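Local coordinates for protein D-alanyl transferase DltD (Enterococcus faecium TX0133A04, PDB 6PFX) that probably takes part in the D-alanylation of lipoteichoic acid during cell wall biogenesis in a Gram-positive bacterium, at residues A[288-294]-A[327-333]; A[316-320]-A[392-396]; A[321-327]-A[375-381]. One frame throughout, in Å; residues are numbered along the deposited sequence.

Contact 1: residues A[288-294]-A[327-333]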
loop_
_atom_site.group_PDB
_atom_site.type_symbol
_atom_site.label_atom_id
_atom_site.label_comp_id
_atom_site.label_asym_id
_atom_site.label_seq_id
_atom_site.Cartn_x
_atom_site.Cartn_y
_atom_site.Cartn_z
ATOM N N GLU A 288 10.891 -3.137 10.328
ATOM C CA GLU A 288 9.797 -3.609 11.162
ATOM C C GLU A 288 8.522 -3.021 10.576
ATOM O O GLU A 288 8.487 -1.835 10.233
ATOM C CB GLU A 288 9.974 -3.156 12.603
ATOM C CG GLU A 288 11.154 -3.842 13.319
ATOM C CD GLU A 288 10.877 -5.299 13.706
ATOM O OE1 GLU A 288 9.719 -5.763 13.626
ATOM O OE2 GLU A 288 11.835 -5.999 14.101
ATOM N N VAL A 289 7.497 -3.846 10.416
ATOM C CA VAL A 289 6.319 -3.447 9.659
ATOM C C VAL A 289 5.067 -3.746 10.468
ATOM O O VAL A 289 4.967 -4.796 11.112
ATOM C CB VAL A 289 6.225 -4.184 8.297
ATOM C CG1 VAL A 289 5.171 -3.540 7.390
ATOM C CG2 VAL A 289 7.559 -4.259 7.593
ATOM N N LEU A 290 4.108 -2.818 10.419
ATOM C CA LEU A 290 2.727 -3.059 10.827
ATOM C C LEU A 290 1.873 -3.148 9.565
ATOM O O LEU A 290 1.775 -2.175 8.803
ATOM C CB LEU A 290 2.202 -1.948 11.742
ATOM C CG LEU A 290 0.696 -1.965 12.056
ATOM C CD1 LEU A 290 0.277 -3.210 12.851
ATOM C CD2 LEU A 290 0.255 -0.686 12.802
ATOM N N PHE A 291 1.279 -4.317 9.333
ATOM C CA PHE A 291 0.340 -4.517 8.238
ATOM C C PHE A 291 -1.077 -4.336 8.764
ATOM O O PHE A 291 -1.390 -4.762 9.877
ATOM C CB PHE A 291 0.482 -5.917 7.628
ATOM C CG PHE A 291 1.813 -6.150 6.958
ATOM C CD1 PHE A 291 2.012 -5.767 5.644
ATOM C CD2 PHE A 291 2.862 -6.747 7.643
ATOM C CE1 PHE A 291 3.238 -5.966 5.013
ATOM C CE2 PHE A 291 4.102 -6.947 7.021
ATOM C CZ PHE A 291 4.281 -6.562 5.703
ATOM N N ILE A 292 -1.917 -3.672 7.969
ATOM C CA ILE A 292 -3.324 -3.420 8.293
ATOM C C ILE A 292 -4.175 -4.014 7.179
ATOM O O ILE A 292 -3.937 -3.731 5.997
ATOM C CB ILE A 292 -3.595 -1.906 8.465
ATOM C CG1 ILE A 292 -2.672 -1.353 9.558
ATOM C CG2 ILE A 292 -5.087 -1.638 8.751
ATOM C CD1 ILE A 292 -2.624 0.162 9.677
ATOM N N ILE A 293 -5.172 -4.821 7.558
ATOM C CA ILE A 293 -6.091 -5.454 6.619
ATOM C C ILE A 293 -7.484 -4.918 6.913
ATOM O O ILE A 293 -8.062 -5.252 7.959
ATOM C CB ILE A 293 -6.121 -6.976 6.781
ATOM C CG1 ILE A 293 -4.710 -7.555 6.722
ATOM C CG2 ILE A 293 -6.950 -7.560 5.649
ATOM C CD1 ILE A 293 -4.618 -9.060 6.962
ATOM N N PRO A 294 -8.036 -4.069 6.056
ATOM C CA PRO A 294 -9.353 -3.491 6.321
ATOM C C PRO A 294 -10.458 -4.452 5.941
ATOM O O PRO A 294 -10.269 -5.339 5.097
ATOM C CB PRO A 294 -9.394 -2.273 5.387
ATOM C CG PRO A 294 -8.576 -2.755 4.197
ATOM C CD PRO A 294 -7.412 -3.484 4.856
ATOM N N PHE A 327 6.712 -12.059 9.646
ATOM C CA PHE A 327 5.966 -10.809 9.758
ATOM C C PHE A 327 4.758 -11.090 10.639
ATOM O O PHE A 327 3.758 -11.641 10.177
ATOM C CB PHE A 327 5.542 -10.337 8.377
ATOM C CG PHE A 327 6.688 -10.003 7.444
ATOM C CD1 PHE A 327 7.251 -8.735 7.447
ATOM C CD2 PHE A 327 7.162 -10.933 6.541
ATOM C CE1 PHE A 327 8.259 -8.407 6.585
ATOM C CE2 PHE A 327 8.160 -10.611 5.672
ATOM C CZ PHE A 327 8.726 -9.338 5.698
ATOM N N ASN A 328 4.852 -10.735 11.922
ATOM C CA ASN A 328 3.831 -11.129 12.883
ATOM C C ASN A 328 3.089 -9.939 13.477
ATOM O O ASN A 328 2.286 -10.122 14.403
ATOM C CB ASN A 328 4.439 -11.951 14.026
ATOM C CG ASN A 328 5.053 -13.241 13.556
ATOM O OD1 ASN A 328 6.218 -13.535 13.836
ATOM N ND2 ASN A 328 4.275 -14.030 12.853
ATOM N N ARG A 329 3.319 -8.738 12.957
ATOM C CA ARG A 329 2.696 -7.516 13.467
ATOM C C ARG A 329 1.638 -7.095 12.454
ATOM O O ARG A 329 1.943 -6.454 11.443
ATOM C CB ARG A 329 3.737 -6.425 13.672
ATOM C CG ARG A 329 3.208 -5.182 14.368
ATOM C CD ARG A 329 4.266 -4.098 14.457
ATOM N NE ARG A 329 5.421 -4.425 15.280
ATOM C CZ ARG A 329 6.583 -4.857 14.794
ATOM N NH1 ARG A 329 6.732 -5.061 13.494
ATOM N NH2 ARG A 329 7.591 -5.107 15.616
ATOM N N ILE A 330 0.396 -7.474 12.734
ATOM C CA ILE A 330 -0.692 -7.403 11.769
ATOM C C ILE A 330 -1.927 -6.938 12.517
ATOM O O ILE A 330 -2.314 -7.543 13.523
ATOM C CB ILE A 330 -0.976 -8.770 11.116
ATOM C CG1 ILE A 330 0.266 -9.338 10.432
ATOM C CG2 ILE A 330 -2.129 -8.647 10.101
ATOM C CD1 ILE A 330 0.113 -10.760 9.970
ATOM N N ALA A 331 -2.541 -5.878 12.025
ATOM C CA ALA A 331 -3.839 -5.413 12.505
ATOM C C ALA A 331 -4.867 -5.902 11.497
ATOM O O ALA A 331 -5.086 -5.269 10.462
ATOM C CB ALA A 331 -3.864 -3.895 12.605
ATOM N N ASP A 332 -5.508 -7.017 11.805
ATOM C CA ASP A 332 -6.489 -7.635 10.919
ATOM C C ASP A 332 -7.867 -7.160 11.356
ATOM O O ASP A 332 -8.361 -7.562 12.414
ATOM C CB ASP A 332 -6.370 -9.154 11.015
ATOM C CG ASP A 332 -7.431 -9.890 10.214
ATOM O OD1 ASP A 332 -8.269 -9.249 9.549
ATOM O OD2 ASP A 332 -7.417 -11.135 10.250
ATOM N N PHE A 333 -8.471 -6.278 10.558
ATOM C CA PHE A 333 -9.778 -5.708 10.860
ATOM C C PHE A 333 -10.908 -6.304 10.009
ATOM O O PHE A 333 -12.002 -5.734 9.963
ATOM C CB PHE A 333 -9.739 -4.182 10.692
ATOM C CG PHE A 333 -8.832 -3.460 11.657
ATOM C CD1 PHE A 333 -8.858 -3.734 13.011
ATOM C CD2 PHE A 333 -7.984 -2.472 11.199
ATOM C CE1 PHE A 333 -8.028 -3.046 13.880
ATOM C CE2 PHE A 333 -7.175 -1.780 12.062
ATOM C CZ PHE A 333 -7.195 -2.069 13.396
HETATM O O HOH W 1 4.793 -7.638 10.616
#

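Contact 2: residues A[316-320]-A[392-396]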
loop_
_atom_site.group_PDB
_atom_site.type_symbol
_atom_site.label_atom_id
_atom_site.label_comp_id
_atom_site.label_asym_id
_atom_site.label_seq_id
_atom_site.Cartn_x
_atom_site.Cartn_y
_atom_site.Cartn_z
ATOM N N LYS A 316 -6.858 -15.191 5.921
ATOM C CA LYS A 316 -6.119 -16.376 6.347
ATOM C C LYS A 316 -4.907 -16.608 5.456
ATOM O O LYS A 316 -3.810 -16.904 5.949
ATOM C CB LYS A 316 -7.031 -17.607 6.306
ATOM C CG LYS A 316 -6.390 -18.901 6.835
ATOM C CD LYS A 316 -7.364 -20.076 6.862
ATOM C CE LYS A 316 -6.817 -21.217 7.695
ATOM N NZ LYS A 316 -6.170 -22.246 6.869
ATOM N N LYS A 317 -5.094 -16.472 4.144
ATOM C CA LYS A 317 -4.025 -16.735 3.192
ATOM C C LYS A 317 -2.909 -15.701 3.317
ATOM O O LYS A 317 -1.720 -16.055 3.344
ATOM C CB LYS A 317 -4.590 -16.766 1.770
ATOM C CG LYS A 317 -3.555 -17.128 0.724
ATOM C CD LYS A 317 -4.200 -17.470 -0.619
ATOM C CE LYS A 317 -3.147 -17.671 -1.700
ATOM N NZ LYS A 317 -3.780 -18.179 -2.972
ATOM N N ILE A 318 -3.265 -14.414 3.403
ATOM C CA ILE A 318 -2.222 -13.389 3.493
ATOM C C ILE A 318 -1.498 -13.462 4.830
ATOM O O ILE A 318 -0.280 -13.243 4.889
ATOM C CB ILE A 318 -2.772 -11.990 3.151
ATOM C CG1 ILE A 318 -1.665 -11.110 2.560
ATOM C CG2 ILE A 318 -3.413 -11.343 4.337
ATOM C CD1 ILE A 318 -1.176 -11.588 1.215
ATOM N N LYS A 319 -2.213 -13.814 5.904
ATOM C CA LYS A 319 -1.582 -13.969 7.213
ATOM C C LYS A 319 -0.658 -15.178 7.253
ATOM O O LYS A 319 0.397 -15.116 7.891
ATOM C CB LYS A 319 -2.634 -13.975 8.320
ATOM C CG LYS A 319 -3.285 -12.601 8.485
ATOM C CD LYS A 319 -4.045 -12.440 9.796
ATOM C CE LYS A 319 -4.959 -13.596 10.091
ATOM N NZ LYS A 319 -5.831 -13.259 11.257
ATOM N N PHE A 320 -1.000 -16.259 6.547
ATOM C CA PHE A 320 -0.059 -17.367 6.421
ATOM C C PHE A 320 1.220 -16.907 5.730
ATOM O O PHE A 320 2.332 -17.211 6.183
ATOM C CB PHE A 320 -0.710 -18.514 5.651
ATOM C CG PHE A 320 0.194 -19.684 5.444
ATOM C CD1 PHE A 320 1.015 -19.764 4.332
ATOM C CD2 PHE A 320 0.231 -20.707 6.370
ATOM C CE1 PHE A 320 1.856 -20.856 4.146
ATOM C CE2 PHE A 320 1.061 -21.791 6.191
ATOM C CZ PHE A 320 1.885 -21.860 5.086
ATOM N N ASP A 392 -7.919 -22.977 2.883
ATOM C CA ASP A 392 -8.543 -23.703 3.985
ATOM C C ASP A 392 -7.643 -24.767 4.598
ATOM O O ASP A 392 -7.758 -25.046 5.795
ATOM C CB ASP A 392 -9.836 -24.365 3.515
ATOM C CG ASP A 392 -10.853 -23.371 3.026
ATOM O OD1 ASP A 392 -10.449 -22.378 2.381
ATOM O OD2 ASP A 392 -12.058 -23.602 3.268
ATOM N N LYS A 393 -6.772 -25.388 3.817
ATOM C CA LYS A 393 -5.894 -26.416 4.366
ATOM C C LYS A 393 -4.612 -25.865 4.970
ATOM O O LYS A 393 -3.852 -26.630 5.576
ATOM C CB LYS A 393 -5.608 -27.469 3.298
ATOM C CG LYS A 393 -6.812 -28.388 3.102
ATOM C CD LYS A 393 -6.701 -29.231 1.850
ATOM C CE LYS A 393 -7.313 -30.615 2.059
ATOM N NZ LYS A 393 -7.257 -31.445 0.821
ATOM N N LEU A 394 -4.376 -24.561 4.883
ATOM C CA LEU A 394 -3.149 -24.004 5.426
ATOM C C LEU A 394 -3.154 -24.096 6.942
ATOM O O LEU A 394 -4.164 -23.820 7.595
ATOM C CB LEU A 394 -3.013 -22.541 5.035
ATOM C CG LEU A 394 -2.810 -22.285 3.551
ATOM C CD1 LEU A 394 -2.824 -20.800 3.277
ATOM C CD2 LEU A 394 -1.513 -22.918 3.044
ATOM N N GLN A 395 -2.012 -24.474 7.503
ATOM C CA GLN A 395 -1.864 -24.504 8.949
ATOM C C GLN A 395 -0.437 -24.121 9.298
ATOM O O GLN A 395 0.506 -24.618 8.678
ATOM C CB GLN A 395 -2.171 -25.901 9.490
ATOM C CG GLN A 395 -2.336 -25.956 10.993
ATOM C CD GLN A 395 -2.980 -27.247 11.464
ATOM O OE1 GLN A 395 -3.138 -28.197 10.693
ATOM N NE2 GLN A 395 -3.364 -27.285 12.735
ATOM N N LEU A 396 -0.285 -23.241 10.280
ATOM C CA LEU A 396 1.021 -22.944 10.841
ATOM C C LEU A 396 1.129 -23.561 12.230
ATOM O O LEU A 396 0.595 -23.007 13.190
ATOM C CB LEU A 396 1.230 -21.442 10.955
ATOM C CG LEU A 396 1.512 -20.681 9.663
ATOM C CD1 LEU A 396 1.783 -19.215 9.980
ATOM C CD2 LEU A 396 2.685 -21.304 8.909
#

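Contact 3: residues A[321-327]-A[375-381]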
loop_
_atom_site.group_PDB
_atom_site.type_symbol
_atom_site.label_atom_id
_atom_site.label_comp_id
_atom_site.label_asym_id
_atom_site.label_seq_id
_atom_site.Cartn_x
_atom_site.Cartn_y
_atom_site.Cartn_z
ATOM N N GLN A 321 1.086 -16.134 4.650
ATOM C CA GLN A 321 2.273 -15.676 3.930
ATOM C C GLN A 321 3.132 -14.784 4.819
ATOM O O GLN A 321 4.368 -14.873 4.810
ATOM C CB GLN A 321 1.858 -14.923 2.659
ATOM C CG GLN A 321 3.028 -14.503 1.723
ATOM C CD GLN A 321 2.523 -14.019 0.367
ATOM O OE1 GLN A 321 1.328 -14.141 0.067
ATOM N NE2 GLN A 321 3.411 -13.452 -0.443
ATOM N N LEU A 322 2.483 -13.925 5.606
ATOM C CA LEU A 322 3.188 -13.012 6.498
ATOM C C LEU A 322 3.820 -13.771 7.658
ATOM O O LEU A 322 5.039 -13.722 7.854
ATOM C CB LEU A 322 2.198 -11.940 6.979
ATOM C CG LEU A 322 1.801 -10.906 5.922
ATOM C CD1 LEU A 322 0.641 -10.044 6.356
ATOM C CD2 LEU A 322 2.981 -9.999 5.583
ATOM N N ASN A 323 2.998 -14.500 8.420
ATOM C CA ASN A 323 3.458 -15.144 9.644
ATOM C C ASN A 323 4.502 -16.216 9.360
ATOM O O ASN A 323 5.457 -16.380 10.131
ATOM C CB ASN A 323 2.274 -15.775 10.379
ATOM C CG ASN A 323 1.327 -14.758 10.961
ATOM O OD1 ASN A 323 1.690 -13.605 11.212
ATOM N ND2 ASN A 323 0.105 -15.192 11.218
ATOM N N SER A 324 4.325 -16.978 8.279
ATOM C CA SER A 324 5.261 -18.055 7.995
ATOM C C SER A 324 6.664 -17.524 7.747
ATOM O O SER A 324 7.634 -18.280 7.853
ATOM C CB SER A 324 4.815 -18.868 6.776
ATOM O OG SER A 324 4.937 -18.123 5.577
ATOM N N GLN A 325 6.789 -16.250 7.390
ATOM C CA GLN A 325 8.078 -15.660 7.081
ATOM C C GLN A 325 8.564 -14.702 8.154
ATOM O O GLN A 325 9.642 -14.112 8.001
ATOM C CB GLN A 325 7.988 -14.947 5.724
ATOM C CG GLN A 325 7.557 -15.892 4.589
ATOM C CD GLN A 325 7.616 -15.199 3.247
ATOM O OE1 GLN A 325 8.628 -15.261 2.537
ATOM N NE2 GLN A 325 6.526 -14.532 2.884
ATOM N N GLY A 326 7.833 -14.565 9.251
ATOM C CA GLY A 326 8.286 -13.777 10.376
ATOM C C GLY A 326 7.644 -12.418 10.526
ATOM O O GLY A 326 8.001 -11.687 11.465
ATOM N N PHE A 327 6.712 -12.059 9.646
ATOM C CA PHE A 327 5.966 -10.809 9.758
ATOM C C PHE A 327 4.758 -11.090 10.639
ATOM O O PHE A 327 3.758 -11.641 10.177
ATOM C CB PHE A 327 5.542 -10.337 8.377
ATOM C CG PHE A 327 6.688 -10.003 7.444
ATOM C CD1 PHE A 327 7.251 -8.735 7.447
ATOM C CD2 PHE A 327 7.162 -10.933 6.541
ATOM C CE1 PHE A 327 8.259 -8.407 6.585
ATOM C CE2 PHE A 327 8.160 -10.611 5.672
ATOM C CZ PHE A 327 8.726 -9.338 5.698
ATOM N N TYR A 375 13.276 -12.617 9.952
ATOM C CA TYR A 375 12.583 -13.069 8.761
ATOM C C TYR A 375 13.206 -14.324 8.180
ATOM O O TYR A 375 14.428 -14.513 8.213
ATOM C CB TYR A 375 12.536 -11.960 7.711
ATOM C CG TYR A 375 11.862 -10.712 8.233
ATOM C CD1 TYR A 375 10.546 -10.768 8.670
ATOM C CD2 TYR A 375 12.525 -9.487 8.297
ATOM C CE1 TYR A 375 9.903 -9.650 9.157
ATOM C CE2 TYR A 375 11.888 -8.358 8.779
ATOM C CZ TYR A 375 10.581 -8.449 9.212
ATOM O OH TYR A 375 9.922 -7.352 9.676
ATOM N N HIS A 376 12.336 -15.176 7.642
ATOM C CA HIS A 376 12.721 -16.391 6.928
ATOM C C HIS A 376 11.956 -16.373 5.613
ATOM O O HIS A 376 10.851 -16.917 5.533
ATOM C CB HIS A 376 12.404 -17.611 7.761
ATOM C CG HIS A 376 13.252 -17.711 8.983
ATOM N ND1 HIS A 376 12.828 -17.284 10.223
ATOM C CD2 HIS A 376 14.528 -18.130 9.144
ATOM C CE1 HIS A 376 13.801 -17.461 11.100
ATOM N NE2 HIS A 376 14.842 -17.972 10.469
ATOM N N LEU A 377 12.537 -15.739 4.590
ATOM C CA LEU A 377 11.859 -15.642 3.305
ATOM C C LEU A 377 11.774 -17.000 2.612
ATOM O O LEU A 377 12.695 -17.822 2.686
ATOM C CB LEU A 377 12.549 -14.642 2.388
ATOM C CG LEU A 377 12.501 -13.191 2.857
ATOM C CD1 LEU A 377 13.465 -12.363 2.038
ATOM C CD2 LEU A 377 11.085 -12.643 2.762
ATOM N N ASP A 378 10.646 -17.237 1.943
ATOM C CA ASP A 378 10.445 -18.438 1.147
ATOM C C ASP A 378 10.055 -18.030 -0.263
ATOM O O ASP A 378 8.982 -17.455 -0.478
ATOM C CB ASP A 378 9.350 -19.310 1.746
ATOM C CG ASP A 378 9.306 -20.690 1.130
ATOM O OD1 ASP A 378 9.881 -20.917 0.035
ATOM O OD2 ASP A 378 8.704 -21.570 1.766
ATOM N N ASP A 379 10.905 -18.370 -1.225
ATOM C CA ASP A 379 10.657 -18.021 -2.615
ATOM C C ASP A 379 9.503 -18.808 -3.227
ATOM O O ASP A 379 9.036 -18.431 -4.306
ATOM C CB ASP A 379 11.961 -18.193 -3.398
ATOM C CG ASP A 379 13.052 -17.221 -2.951
ATOM O OD1 ASP A 379 12.760 -16.025 -2.756
ATOM O OD2 ASP A 379 14.218 -17.653 -2.810
ATOM N N ALA A 380 9.006 -19.861 -2.569
ATOM C CA ALA A 380 7.801 -20.524 -3.052
ATOM C C ALA A 380 6.643 -19.547 -3.213
ATOM O O ALA A 380 5.698 -19.819 -3.962
ATOM C CB ALA A 380 7.357 -21.626 -2.081
ATOM N N PHE A 381 6.650 -18.437 -2.473
ATOM C CA PHE A 381 5.521 -17.511 -2.569
ATOM C C PHE A 381 5.492 -16.750 -3.895
ATOM O O PHE A 381 4.510 -16.048 -4.161
ATOM C CB PHE A 381 5.519 -16.568 -1.358
ATOM C CG PHE A 381 5.125 -17.231 -0.065
ATOM C CD1 PHE A 381 3.821 -17.682 0.132
ATOM C CD2 PHE A 381 6.038 -17.360 0.977
ATOM C CE1 PHE A 381 3.466 -18.270 1.320
ATOM C CE2 PHE A 381 5.680 -17.972 2.160
ATOM C CZ PHE A 381 4.386 -18.398 2.341
HETATM O O HOH W 2 9.231 -19.262 5.729
#

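Contact 1: residues A[288-294]-A[327-333]
Arg-329 reaches over the carbonyl of Val-289 to the carboxylate of Glu-288, where the last two strands of the parallel sheet, 288-293 and 330-332, come together. They are joined through helix 308-323 in a beta-alpha-beta crossover, consistent with the SGNH-hydrolase-like fold of the DltD family. The arginine starts with CG anti to its own N (chi1 -172°), which lays the chain along strand 288-293. Its CB sits 3.3 Å from Val-289 O, and CG then brushes Leu-290 CD1 at 3.8 Å. CD is still only 3.5 Å from Val-289 O. Beyond it NE bonds a glycerol, probably from the crystallisation liquor. NH1 comes back to Val-289 O at 3.0 Å, from above the carbonyl plane. NH1 and NH2 also grip Glu-288 OE1 end-on, NH2 at 3.0 Å, in a salt bridge with the carboxylate and guanidinium planes 84° apart. Ser-373 OG bonds the same carboxylate oxygen.

Further along, the ladder is regular: Phe-291 N to Arg-329 O, Ala-331 N to Phe-291 O (2.7 Å), Ile-293 N to Ala-331 O and Phe-333 N to Ile-293 O. Leu-290, Ile-292 and Ala-331 share the face toward helix 351-365, while Phe-291, Ile-293 and Ile-330 face helix 308-323. Phe-291 also turns its ring edge to the face of Phe-327, centroids 5.7 Å apart. One rung is opened at the start of the ladder, where a water accepts from Arg-329 N and donates to Val-289 O at 2.9 Å.

Contact 2: residues A[316-320]-A[392-396]
Phe-320 and Leu-394 meet at about a right angle, the leucine coming in over the flat of the phenylalanine ring. Helix 308-323 offers Lys-316 and Phe-320, one turn apart, and the last modelled residues of the chain lie alongside in an irregular tail. With CG anti to the backbone N (chi1 179°), Phe-320 carries its ring out from the helix toward that tail. Leu-394 CD2 then sits over the centre of the ring, 4.0 Å from the centroid and 7° off the normal, a clear CH-pi contact. The other branch, CD1, reaches back to the base of the ring, 3.9 Å from Phe-320 CG, and also rests near the backbone of Lys-317.

Leu-396 takes a different line. It crosses the ring obliquely, and its CD2 presses close to Phe-320 CE2 at 3.2 Å. Between the two leucines the chain passes Gln-395 O by the ring edge, near its plane. The ring is thus bordered by alternate residues of the tail, while CB of Gln-395 points away from the helix.

Lys-316 runs nearly straight as far as CE and bends only at its last torsion, which swings NZ onto Leu-394 O at 2.7 Å. A weak second bond goes to Asp-392 O at 3.4 Å, and Pro-391 O accepts as well. The Asp-392 carboxylate itself stays apart, with OD1 6.2 Å from Lys-316 NZ.

Within this contact the tail is held by an ammonium group that collects main-chain carbonyls and a ring that takes up leucines. The lysine bonds main-chain carbonyls rather than a carboxylate, and their dipoles probably stabilise its positive charge.

Contact 3: residues A[321-327]-A[375-381]
Gln-325 and His-376 are tied by their backbones where helix 308-323 ends in a Schellman motif, with Gly-326 at positive phi and Phe-327 N bonded back to Leu-322 O. The loop 375-381 runs past this helix end.

The hydrogen bonds centre on Gln-325. Its O takes His-376 N at 2.9 Å, and its side-chain OE1 takes Asp-378 N, also at 2.9 Å and nearly straight (166°). OE1 has a further donor in Gln-276, from helix 271-284. NE2 turns back to Gln-321 O, so both ends of the amide are held and its rotation is fixed. A water donates to Ser-324 O and His-376 O, bridging the two backbones.

Among the aromatic contacts, Tyr-375 lies across Phe-327 in an offset stack, centroids 4.1 Å apart and planes 26° from parallel. Its hydroxyl goes on to Asn-287 O.

Phe-381 packs on the helix through CH-pi contact: Gln-321 CG lies over its face, 3.8 Å from the centroid, and the Gln-321 amide runs almost parallel to the ring, with its OE1 bonded to Trp-386 NE1. Asp-378 makes an Asx turn just ahead of this ring, with OD1 accepting from Ala-380 N at 2.9 Å.

Overall arrangement
All three contacts involve the crossover between strands 288-293 and 330-332. Contact 1 is the buried edge of the sheet, contact 3 the partly buried end of helix 308-323, and contact 2 the surface of that same helix. Phe-327 belongs to both contacts 1 and 3, meeting a ring edge in one and a ring face in the other. A salt bridge from Lys-319 to Asp-332 ties the helix of contact 2 to the strand of contact 1, and Leu-396 also packs on Asn-323 of contact 3. The chemistry shifts outward: a regular main-chain ladder inside, glutamine-to-backbone bonds at the helix end, then a lysine and a ring on the outside.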